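Local coordinates for protein amidase, hydantoinase/carbamoylase family (Burkholderia ambifaria, PDB 5TP4) that probably hydrolyses N-carbamoyl-L-amino acids as a zinc-dependent amidase of the peptidase M20 family, at residues L13-A18 against R403-L408; N208-G213 against G354-R359; A220-D225 against C330-A335; A270-A275 against F291-R296. All coordinates share one frame; numbering follows the deposited sequence. Where two conformers were deposited one is given.

Interaction 1: residues L13-A18 against R403-L408; sequences LEIDGA and RGTNVL
From L13 onward the N-terminal segment lies against helix 398-416, where E14 and I15 in turn meet N406. The carbonyl O of L13 is taken by the side chain of N410, one turn further along the helix, while the leucine side chain rests on L409 and L413. E14 lies against the N406 amide, the two side chains crossing obliquely: its CA comes within 3.3 Å of N406 OD1, and its CG lies 3.9 Å from N406 ND2. The carboxylate is turned 30° from the amide plane. Between these two groups sits a water that donates to E14 OE1 (2.7 Å) and accepts from N406 ND2 (3.2 Å). The backbone N of I15 makes the direct link, a nearly straight bond of 2.8 Å to N406 OD1 (169°) that arrives in the plane of the amide carbonyl. The side chain of I15 points at the helix. With its CG1 placed between the backbone N and the carbonyl carbon (chi1 66°), CG1 packs 3.3 Å from N406 OD1, and CD1 lies 3.7 Å from T405 CB. T405 meets it with CB and CG2, while its OG1 is hydrogen-bonded to V401 O and Y106 OH. D16 turns away to act as N-cap of helix 17-28, with OD1 on R19 N. Both ends of the N406 amide are thus occupied, OD1 by I15 N and ND2 by the water and Y355 OH. This fixes which end is which and ties the N-terminal segment to a buried polar group of the C-terminal helix.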
# COMPACT_ATOMS: atom_id res chain seq x y z
N LEU B 13 -1.29 40.80 -34.97
CA LEU B 13 -2.10 41.47 -33.97
C LEU B 13 -1.83 40.85 -32.61
O LEU B 13 -1.92 39.63 -32.45
CB LEU B 13 -3.58 41.33 -34.33
CG LEU B 13 -4.58 42.04 -33.41
CD1 LEU B 13 -4.44 43.55 -33.56
CD2 LEU B 13 -5.99 41.58 -33.76
N GLU B 14 -1.51 41.69 -31.61
CA GLU B 14 -1.14 41.21 -30.28
C GLU B 14 -2.12 41.69 -29.22
O GLU B 14 -2.78 42.73 -29.37
CB GLU B 14 0.25 41.70 -29.89
CG GLU B 14 1.33 41.12 -30.75
CD GLU B 14 2.72 41.46 -30.25
OE1 GLU B 14 2.83 42.17 -29.23
OE2 GLU B 14 3.69 41.00 -30.89
N ILE B 15 -2.19 40.94 -28.11
CA ILE B 15 -3.00 41.34 -26.96
C ILE B 15 -2.27 42.32 -26.05
O ILE B 15 -1.09 42.66 -26.27
CB ILE B 15 -3.44 40.12 -26.14
CG1 ILE B 15 -2.21 39.47 -25.49
CG2 ILE B 15 -4.24 39.16 -27.05
CD1 ILE B 15 -2.52 38.82 -24.14
N ASP B 16 -2.96 42.76 -25.00
CA ASP B 16 -2.38 43.56 -23.93
C ASP B 16 -2.00 42.57 -22.83
O ASP B 16 -2.84 42.19 -22.01
CB ASP B 16 -3.36 44.61 -23.44
CG ASP B 16 -2.75 45.57 -22.43
OD1 ASP B 16 -1.79 45.19 -21.71
OD2 ASP B 16 -3.25 46.70 -22.34
N GLY B 17 -0.74 42.15 -22.80
CA GLY B 17 -0.38 41.06 -21.91
C GLY B 17 -0.45 41.47 -20.46
O GLY B 17 -0.85 40.68 -19.60
N ALA B 18 -0.08 42.72 -20.16
CA ALA B 18 -0.18 43.21 -18.78
C ALA B 18 -1.63 43.25 -18.30
O ALA B 18 -1.92 42.98 -17.13
CB ALA B 18 0.47 44.59 -18.69
N ARG B 403 2.02 35.20 -24.83
CA ARG B 403 2.23 34.63 -26.16
C ARG B 403 1.21 33.54 -26.49
O ARG B 403 0.74 33.45 -27.63
CB ARG B 403 3.66 34.12 -26.28
CG ARG B 403 4.68 35.30 -26.32
CD ARG B 403 6.09 34.85 -26.37
NE ARG B 403 6.49 34.24 -25.12
CZ ARG B 403 7.73 33.85 -24.83
NH1 ARG B 403 8.70 34.00 -25.73
NH2 ARG B 403 7.98 33.31 -23.64
N GLY B 404 0.82 32.72 -25.51
CA GLY B 404 -0.25 31.77 -25.77
C GLY B 404 -1.54 32.45 -26.19
O GLY B 404 -2.27 31.94 -27.05
N THR B 405 -1.84 33.61 -25.59
CA THR B 405 -3.06 34.33 -25.95
C THR B 405 -2.94 35.01 -27.32
O THR B 405 -3.93 35.11 -28.04
CB THR B 405 -3.42 35.33 -24.86
OG1 THR B 405 -3.35 34.65 -23.60
CG2 THR B 405 -4.84 35.87 -25.02
N ASN B 406 -1.74 35.47 -27.69
CA ASN B 406 -1.53 35.93 -29.06
C ASN B 406 -1.84 34.83 -30.07
O ASN B 406 -2.43 35.09 -31.12
CB ASN B 406 -0.10 36.42 -29.26
CG ASN B 406 0.14 37.76 -28.60
OD1 ASN B 406 -0.80 38.52 -28.33
ND2 ASN B 406 1.41 38.08 -28.35
N VAL B 407 -1.44 33.59 -29.76
CA VAL B 407 -1.74 32.48 -30.66
C VAL B 407 -3.23 32.20 -30.67
O VAL B 407 -3.84 32.02 -31.74
CB VAL B 407 -0.94 31.22 -30.24
CG1 VAL B 407 -1.48 29.98 -30.97
CG2 VAL B 407 0.55 31.43 -30.58
N LEU B 408 -3.86 32.17 -29.49
CA LEU B 408 -5.31 31.96 -29.42
C LEU B 408 -6.04 33.02 -30.23
O LEU B 408 -6.94 32.71 -31.01
CB LEU B 408 -5.77 32.01 -27.97
CG LEU B 408 -7.29 31.85 -27.74
CD1 LEU B 408 -7.69 30.40 -28.14
CD2 LEU B 408 -7.64 32.14 -26.29
O HOH W 1 2.01 40.88 -26.97

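Interaction 2: residues N208-G213 against G354-R359; sequences NGTTIG and GYTNER
T356 OG1 works in both directions across the contact, donating to G209 O (3.0 Å) while accepting from T211 N (2.9 Å). OG1 sits between the backbone N and the carbonyl carbon (chi1 59°), and from there it meets both groups. T356 O accepts from I212 N (3.0 Å), with a weak second bond from T211 N, and I212 O in turn accepts from E358 N at 3.1 Å. Here two strands start side by side: I212 pairs with N357 and G213 with E358 in a parallel ladder. Each is preceded by a helix that ends in a Schellman motif, at G209 and G354. From within the ladder the E358 side chain reaches back to residues ahead of it: OE2 accepts from two donors on its two lone pairs, T210 OG1 (2.5 Å) on the anti side and N208 ND2 (3.1 Å) on the syn side, and the N208 amide is nearly coplanar with the carboxylate (13°). E358 OE1 accepts a hydrogen bond from a water. A second water joins T211 OG1 to T356 N, from which it accepts. N357 ND2 folds back onto Y355 O within its own segment at 173°, and I212 CG1 packs 3.9 Å from Y355 CB.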
# COMPACT_ATOMS: atom_id res chain seq x y z
N ASN B 208 11.60 21.99 -22.39
CA ASN B 208 12.15 22.22 -23.72
C ASN B 208 12.28 23.68 -24.09
O ASN B 208 12.77 23.99 -25.18
CB ASN B 208 11.27 21.52 -24.77
CG ASN B 208 11.45 20.04 -24.77
OD1 ASN B 208 12.50 19.55 -24.36
ND2 ASN B 208 10.45 19.30 -25.23
N GLY B 209 11.83 24.60 -23.24
CA GLY B 209 11.79 25.99 -23.68
C GLY B 209 10.80 26.23 -24.80
O GLY B 209 10.99 27.14 -25.60
N THR B 210 9.73 25.44 -24.86
CA THR B 210 8.74 25.61 -25.90
C THR B 210 7.63 26.50 -25.37
O THR B 210 7.05 26.21 -24.33
CB THR B 210 8.13 24.26 -26.31
OG1 THR B 210 9.18 23.33 -26.59
CG2 THR B 210 7.29 24.44 -27.53
N THR B 211 7.34 27.57 -26.10
CA THR B 211 6.30 28.50 -25.68
C THR B 211 4.89 27.97 -25.96
O THR B 211 3.99 28.14 -25.13
CB THR B 211 6.50 29.84 -26.37
OG1 THR B 211 7.78 30.36 -25.98
CG2 THR B 211 5.41 30.84 -25.94
N ILE B 212 4.68 27.35 -27.12
CA ILE B 212 3.35 26.98 -27.59
C ILE B 212 3.25 25.46 -27.75
O ILE B 212 3.97 24.87 -28.56
CB ILE B 212 3.01 27.65 -28.93
CG1 ILE B 212 3.14 29.19 -28.81
CG2 ILE B 212 1.55 27.23 -29.39
CD1 ILE B 212 2.15 29.82 -27.77
N GLY B 213 2.35 24.84 -26.99
CA GLY B 213 2.02 23.45 -27.25
C GLY B 213 0.86 23.40 -28.22
O GLY B 213 -0.23 23.90 -27.93
N GLY B 354 6.80 33.39 -34.83
CA GLY B 354 8.13 32.92 -34.53
C GLY B 354 8.27 32.33 -33.14
O GLY B 354 9.38 32.18 -32.65
N TYR B 355 7.15 31.97 -32.49
CA TYR B 355 7.22 31.36 -31.17
C TYR B 355 7.67 29.91 -31.28
O TYR B 355 7.31 29.21 -32.23
CB TYR B 355 5.87 31.41 -30.48
CG TYR B 355 5.32 32.77 -30.23
CD1 TYR B 355 6.15 33.88 -30.02
CD2 TYR B 355 3.94 32.95 -30.16
CE1 TYR B 355 5.59 35.14 -29.74
CE2 TYR B 355 3.37 34.20 -29.89
CZ TYR B 355 4.20 35.28 -29.70
OH TYR B 355 3.63 36.51 -29.44
N THR B 356 8.52 29.47 -30.33
CA THR B 356 8.86 28.05 -30.32
C THR B 356 7.60 27.24 -30.06
O THR B 356 6.70 27.67 -29.35
CB THR B 356 9.94 27.76 -29.25
OG1 THR B 356 9.46 28.16 -27.96
CG2 THR B 356 11.15 28.59 -29.56
N ASN B 357 7.52 26.08 -30.71
CA ASN B 357 6.26 25.34 -30.72
C ASN B 357 6.54 23.86 -30.90
O ASN B 357 7.51 23.47 -31.56
CB ASN B 357 5.31 25.86 -31.82
CG ASN B 357 5.87 25.68 -33.22
OD1 ASN B 357 5.64 24.64 -33.84
ND2 ASN B 357 6.63 26.67 -33.72
N GLU B 358 5.67 23.03 -30.34
CA GLU B 358 5.75 21.60 -30.63
C GLU B 358 4.38 20.97 -30.48
O GLU B 358 3.54 21.43 -29.70
CB GLU B 358 6.76 20.87 -29.73
CG GLU B 358 6.40 20.74 -28.26
CD GLU B 358 7.57 20.18 -27.42
OE1 GLU B 358 7.72 18.94 -27.36
OE2 GLU B 358 8.35 20.97 -26.85
N ARG B 359 4.15 19.91 -31.26
CA ARG B 359 2.94 19.12 -31.10
C ARG B 359 3.02 18.33 -29.80
O ARG B 359 4.08 17.81 -29.42
CB ARG B 359 2.77 18.17 -32.29
CG ARG B 359 2.38 18.90 -33.56
CD ARG B 359 2.34 17.97 -34.76
NE ARG B 359 1.26 17.00 -34.72
CZ ARG B 359 0.02 17.22 -35.15
NH1 ARG B 359 -0.32 18.40 -35.63
NH2 ARG B 359 -0.89 16.25 -35.09
O HOH W 2 9.56 16.69 -26.60
O HOH W 3 8.89 31.38 -28.18

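Interaction 3: residues A220-D225 against C330-A335; sequences AIRWLD and CWRSPA. With EDO (1,2-ethanediol), chain T.
I221 O is gripped by two donors: S333 N from the neighbouring strand (3.0 Å) and NH1 of the adjacent R222, which reaches it from above the carbonyl plane. The same NH1 also makes a weak bond to S333 O, which lies at the edge of the guanidinium. A bend at chi2 (-73°) places R222 CD, which packs 3.8 Å from R332 CG. S333 O takes its main bond from I221 N. The strands run antiparallel, I221 with S333 and W223 with W331 being hydrogen-bonded pairs. A classic beta bulge interrupts the regular pairing: C330 and W331 both face W223, whose O receives C330 N at 2.9 Å and W331 N more weakly.

On the face carrying the two tryptophans, the six-membered ring of W331 presents its edge to the five-membered ring of W223 in an edge-to-face pair (centroids 5.3 Å apart, planes at 59°). W331 CE3 stands over the W223 face, offset toward the rim, and W331 CZ3 touches I221 CG2 at 3.7 Å. An ethanediol, probably from the crystallisation liquor, donates from O2 to P334 O (2.6 Å).

D225 is salt-bridged to R282 of the second subunit. Strand 220-225 is flanked by strand 288-297 on its other edge, where D294 accepts from W223 NE1. Helix 300-321 covers the R222 face, and D300 and D304 form salt bridges with R222 NH2.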
# COMPACT_ATOMS: atom_id res chain seq x y z
N ALA B 220 -5.84 7.67 -25.35
CA ALA B 220 -6.60 6.50 -24.91
C ALA B 220 -6.07 6.05 -23.55
O ALA B 220 -4.86 6.05 -23.31
CB ALA B 220 -6.46 5.35 -25.91
N ILE B 221 -6.99 5.72 -22.63
CA ILE B 221 -6.66 5.44 -21.24
C ILE B 221 -7.31 4.11 -20.85
O ILE B 221 -8.49 3.89 -21.15
CB ILE B 221 -7.16 6.54 -20.29
CG1 ILE B 221 -6.75 7.93 -20.76
CG2 ILE B 221 -6.65 6.28 -18.84
CD1 ILE B 221 -7.39 9.04 -19.94
N ARG B 222 -6.57 3.27 -20.13
CA ARG B 222 -7.13 2.11 -19.46
C ARG B 222 -6.73 2.16 -17.99
O ARG B 222 -5.58 2.47 -17.66
CB ARG B 222 -6.64 0.79 -20.06
CG ARG B 222 -6.84 0.74 -21.57
CD ARG B 222 -8.30 0.57 -21.92
NE ARG B 222 -8.48 0.39 -23.37
CZ ARG B 222 -8.76 1.37 -24.23
NH1 ARG B 222 -8.91 2.62 -23.81
NH2 ARG B 222 -8.89 1.09 -25.53
N TRP B 223 -7.68 1.85 -17.12
CA TRP B 223 -7.42 1.64 -15.70
C TRP B 223 -7.65 0.18 -15.39
O TRP B 223 -8.70 -0.37 -15.74
CB TRP B 223 -8.34 2.49 -14.84
CG TRP B 223 -7.88 3.89 -14.62
CD1 TRP B 223 -6.80 4.50 -15.19
CD2 TRP B 223 -8.46 4.83 -13.71
NE1 TRP B 223 -6.68 5.79 -14.69
CE2 TRP B 223 -7.68 6.01 -13.79
CE3 TRP B 223 -9.56 4.79 -12.86
CZ2 TRP B 223 -7.98 7.14 -13.02
CZ3 TRP B 223 -9.85 5.92 -12.10
CH2 TRP B 223 -9.07 7.08 -12.19
N LEU B 224 -6.67 -0.45 -14.75
CA LEU B 224 -6.71 -1.87 -14.44
C LEU B 224 -6.57 -2.05 -12.94
O LEU B 224 -5.91 -1.25 -12.25
CB LEU B 224 -5.58 -2.62 -15.17
CG LEU B 224 -5.40 -2.33 -16.67
CD1 LEU B 224 -4.28 -3.19 -17.23
CD2 LEU B 224 -6.66 -2.61 -17.39
N ASP B 225 -7.20 -3.09 -12.43
CA ASP B 225 -6.98 -3.59 -11.09
C ASP B 225 -6.27 -4.92 -11.21
O ASP B 225 -6.74 -5.80 -11.93
CB ASP B 225 -8.30 -3.80 -10.33
CG ASP B 225 -9.05 -2.53 -10.09
OD1 ASP B 225 -8.42 -1.50 -9.85
OD2 ASP B 225 -10.29 -2.58 -10.12
N CYS B 330 -11.21 -1.71 -15.12
CA CYS B 330 -12.33 -1.05 -14.46
C CYS B 330 -12.71 0.30 -15.06
O CYS B 330 -13.76 0.84 -14.69
CB CYS B 330 -12.03 -0.86 -12.98
SG CYS B 330 -10.63 0.22 -12.74
N TRP B 331 -11.91 0.86 -15.96
CA TRP B 331 -12.28 2.08 -16.67
C TRP B 331 -11.57 2.11 -18.02
O TRP B 331 -10.39 1.80 -18.10
CB TRP B 331 -11.89 3.33 -15.87
CG TRP B 331 -12.46 4.59 -16.47
CD1 TRP B 331 -13.78 4.89 -16.64
CD2 TRP B 331 -11.73 5.70 -16.99
NE1 TRP B 331 -13.91 6.13 -17.23
CE2 TRP B 331 -12.67 6.65 -17.45
CE3 TRP B 331 -10.36 6.00 -17.11
CZ2 TRP B 331 -12.30 7.87 -18.02
CZ3 TRP B 331 -9.99 7.20 -17.67
CH2 TRP B 331 -10.96 8.13 -18.12
N ARG B 332 -12.29 2.53 -19.05
CA ARG B 332 -11.72 2.76 -20.38
C ARG B 332 -12.19 4.12 -20.87
O ARG B 332 -13.33 4.52 -20.63
CB ARG B 332 -12.16 1.70 -21.40
CG ARG B 332 -11.93 0.24 -20.99
CD ARG B 332 -12.56 -0.71 -22.02
NE ARG B 332 -12.27 -2.10 -21.67
CZ ARG B 332 -12.97 -2.81 -20.79
NH1 ARG B 332 -14.02 -2.26 -20.18
NH2 ARG B 332 -12.63 -4.07 -20.52
N SER B 333 -11.30 4.82 -21.57
CA SER B 333 -11.66 6.07 -22.24
C SER B 333 -10.96 6.09 -23.59
O SER B 333 -9.77 5.75 -23.68
CB SER B 333 -11.24 7.29 -21.42
OG SER B 333 -12.07 8.39 -21.77
N PRO B 334 -11.65 6.50 -24.65
CA PRO B 334 -11.06 6.44 -25.99
C PRO B 334 -10.15 7.62 -26.25
O PRO B 334 -10.26 8.69 -25.64
CB PRO B 334 -12.29 6.51 -26.90
CG PRO B 334 -13.26 7.38 -26.10
CD PRO B 334 -13.03 7.01 -24.65
N ALA B 335 -9.23 7.43 -27.19
CA ALA B 335 -8.47 8.56 -27.68
C ALA B 335 -9.42 9.59 -28.28
O ALA B 335 -10.50 9.26 -28.78
CB ALA B 335 -7.45 8.12 -28.74
C1 EDO T . -9.17 11.66 -23.54
O1 EDO T . -8.83 11.32 -24.89
C2 EDO T . -9.63 10.40 -22.80
O2 EDO T . -10.83 9.89 -23.40

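Interaction 4: residues A270-A275 against F291-R296; sequences ATIGQA and FTVDLR
T292 meets Q274 in the beta hairpin of strands 269-277 and 288-297, and it has more surface buried here than any other residue of the contact. T292 N donates to Q274 O (2.9 Å), and T292 OG1 accepts from Q274 N (3.1 Å), while T292 CG2 lies beside the Q274 side chain. Through this side-chain oxygen the hairpin spans a break: the register shifts by one between T271 and A275, leaving two separate antiparallel ladders. F291, next in buried area, pairs with A275, their CB atoms 3.6 Å apart. Its CG sits between the backbone N and the carbonyl carbon (chi1 58°), and ring atom CD2 lies 3.8 Å from I272 CD1. At the other end A270 faces L295, its CB 3.6 Å from L295 CD2, and its CA makes a CA-H...O contact with D294 O. Next to it T271 and D294 exchange two backbone bonds. Helix 246-262 packs on A270 and I272, whereas T271 OG1 is bonded to R243 of the second subunit. Within the break, one water accepts from both T292 OG1 (2.8 Å) and G273 N, and donates to T271 O at 3.0 Å.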
# COMPACT_ATOMS: atom_id res chain seq x y z
N ALA B 270 2.72 4.21 -18.60
CA ALA B 270 2.04 3.39 -17.60
C ALA B 270 2.49 3.78 -16.22
O ALA B 270 3.66 4.12 -16.00
CB ALA B 270 2.29 1.89 -17.80
N THR B 271 1.56 3.69 -15.28
CA THR B 271 1.74 4.18 -13.93
C THR B 271 1.06 3.23 -12.97
O THR B 271 -0.14 2.97 -13.13
CB THR B 271 1.12 5.57 -13.77
OG1 THR B 271 1.52 6.43 -14.85
CG2 THR B 271 1.53 6.18 -12.43
N ILE B 272 1.78 2.76 -11.96
CA ILE B 272 1.18 2.02 -10.86
C ILE B 272 1.07 3.02 -9.72
O ILE B 272 2.05 3.34 -9.03
CB ILE B 272 1.99 0.78 -10.48
CG1 ILE B 272 1.97 -0.22 -11.67
CG2 ILE B 272 1.41 0.16 -9.20
CD1 ILE B 272 2.90 -1.43 -11.43
N GLY B 273 -0.13 3.57 -9.56
CA GLY B 273 -0.36 4.63 -8.60
C GLY B 273 -0.86 4.20 -7.24
O GLY B 273 -0.71 4.94 -6.26
N GLN B 274 -1.47 3.02 -7.13
CA GLN B 274 -1.89 2.50 -5.84
C GLN B 274 -1.39 1.07 -5.73
O GLN B 274 -1.37 0.35 -6.73
CB GLN B 274 -3.42 2.51 -5.66
CG GLN B 274 -4.05 3.86 -5.87
CD GLN B 274 -5.56 3.85 -5.69
OE1 GLN B 274 -6.19 2.78 -5.61
NE2 GLN B 274 -6.14 5.03 -5.61
N ALA B 275 -0.93 0.70 -4.54
CA ALA B 275 -0.45 -0.66 -4.35
C ALA B 275 -0.34 -0.95 -2.87
O ALA B 275 -0.00 -0.05 -2.07
CB ALA B 275 0.91 -0.88 -5.04
N PHE B 291 -2.57 -3.97 -6.88
CA PHE B 291 -2.08 -2.68 -7.33
C PHE B 291 -2.92 -2.25 -8.53
O PHE B 291 -3.61 -3.07 -9.13
CB PHE B 291 -0.59 -2.74 -7.68
CG PHE B 291 -0.22 -3.76 -8.72
CD1 PHE B 291 0.06 -5.07 -8.36
CD2 PHE B 291 -0.07 -3.38 -10.05
CE1 PHE B 291 0.46 -6.00 -9.33
CE2 PHE B 291 0.32 -4.31 -11.02
CZ PHE B 291 0.60 -5.61 -10.66
N THR B 292 -2.87 -0.96 -8.84
CA THR B 292 -3.60 -0.42 -9.98
C THR B 292 -2.62 -0.10 -11.10
O THR B 292 -1.44 0.16 -10.87
CB THR B 292 -4.41 0.84 -9.63
OG1 THR B 292 -3.52 1.89 -9.21
CG2 THR B 292 -5.42 0.54 -8.54
N VAL B 293 -3.12 -0.13 -12.33
CA VAL B 293 -2.33 0.27 -13.49
C VAL B 293 -3.12 1.32 -14.26
O VAL B 293 -4.29 1.11 -14.56
CB VAL B 293 -2.00 -0.92 -14.42
CG1 VAL B 293 -1.20 -0.42 -15.57
CG2 VAL B 293 -1.18 -1.97 -13.67
N ASP B 294 -2.46 2.44 -14.56
CA ASP B 294 -2.96 3.44 -15.49
C ASP B 294 -2.13 3.31 -16.76
O ASP B 294 -0.91 3.49 -16.72
CB ASP B 294 -2.84 4.83 -14.85
CG ASP B 294 -3.24 5.99 -15.78
OD1 ASP B 294 -2.58 6.18 -16.82
OD2 ASP B 294 -4.16 6.75 -15.40
N LEU B 295 -2.78 2.98 -17.88
CA LEU B 295 -2.13 2.80 -19.18
C LEU B 295 -2.59 3.88 -20.15
O LEU B 295 -3.78 4.15 -20.23
CB LEU B 295 -2.50 1.46 -19.82
CG LEU B 295 -1.97 0.15 -19.27
CD1 LEU B 295 -2.49 -0.96 -20.21
CD2 LEU B 295 -0.46 0.17 -19.25
N ARG B 296 -1.66 4.45 -20.90
CA ARG B 296 -2.01 5.48 -21.88
C ARG B 296 -1.32 5.22 -23.20
O ARG B 296 -0.21 4.68 -23.25
CB ARG B 296 -1.62 6.87 -21.42
CG ARG B 296 -1.91 7.10 -19.98
CD ARG B 296 -2.83 8.24 -19.80
NE ARG B 296 -3.39 8.28 -18.45
CZ ARG B 296 -4.09 9.30 -17.98
NH1 ARG B 296 -4.30 10.38 -18.76
NH2 ARG B 296 -4.60 9.23 -16.76
O HOH W 4 0.13 6.32 -17.08
O HOH W 5 -2.53 3.37 -11.34

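Overall arrangement
Interaction 1 closes the longest loop, bringing residues 13-18 back to helix 398-416 near the C terminus, and the other three lie within it. Interaction 2 closes the next, from 208-213 to 354-359; interaction 3 closes a shorter one inside that, and the hairpin of interaction 4 lies innermost. The four nest without crossing. Interactions 1 and 2 touch, V407 packing on I212 and R403 on Y355, and so join helix 398-416 to the start of strand 212-229 and the loop before strand 357-362. Strand 212-229 continues to interaction 3, whose centre is about 29 Å from that of interaction 2. There it lies between strands 324-337 and 288-297, linking interaction 3 to interaction 4, where both meet the second subunit.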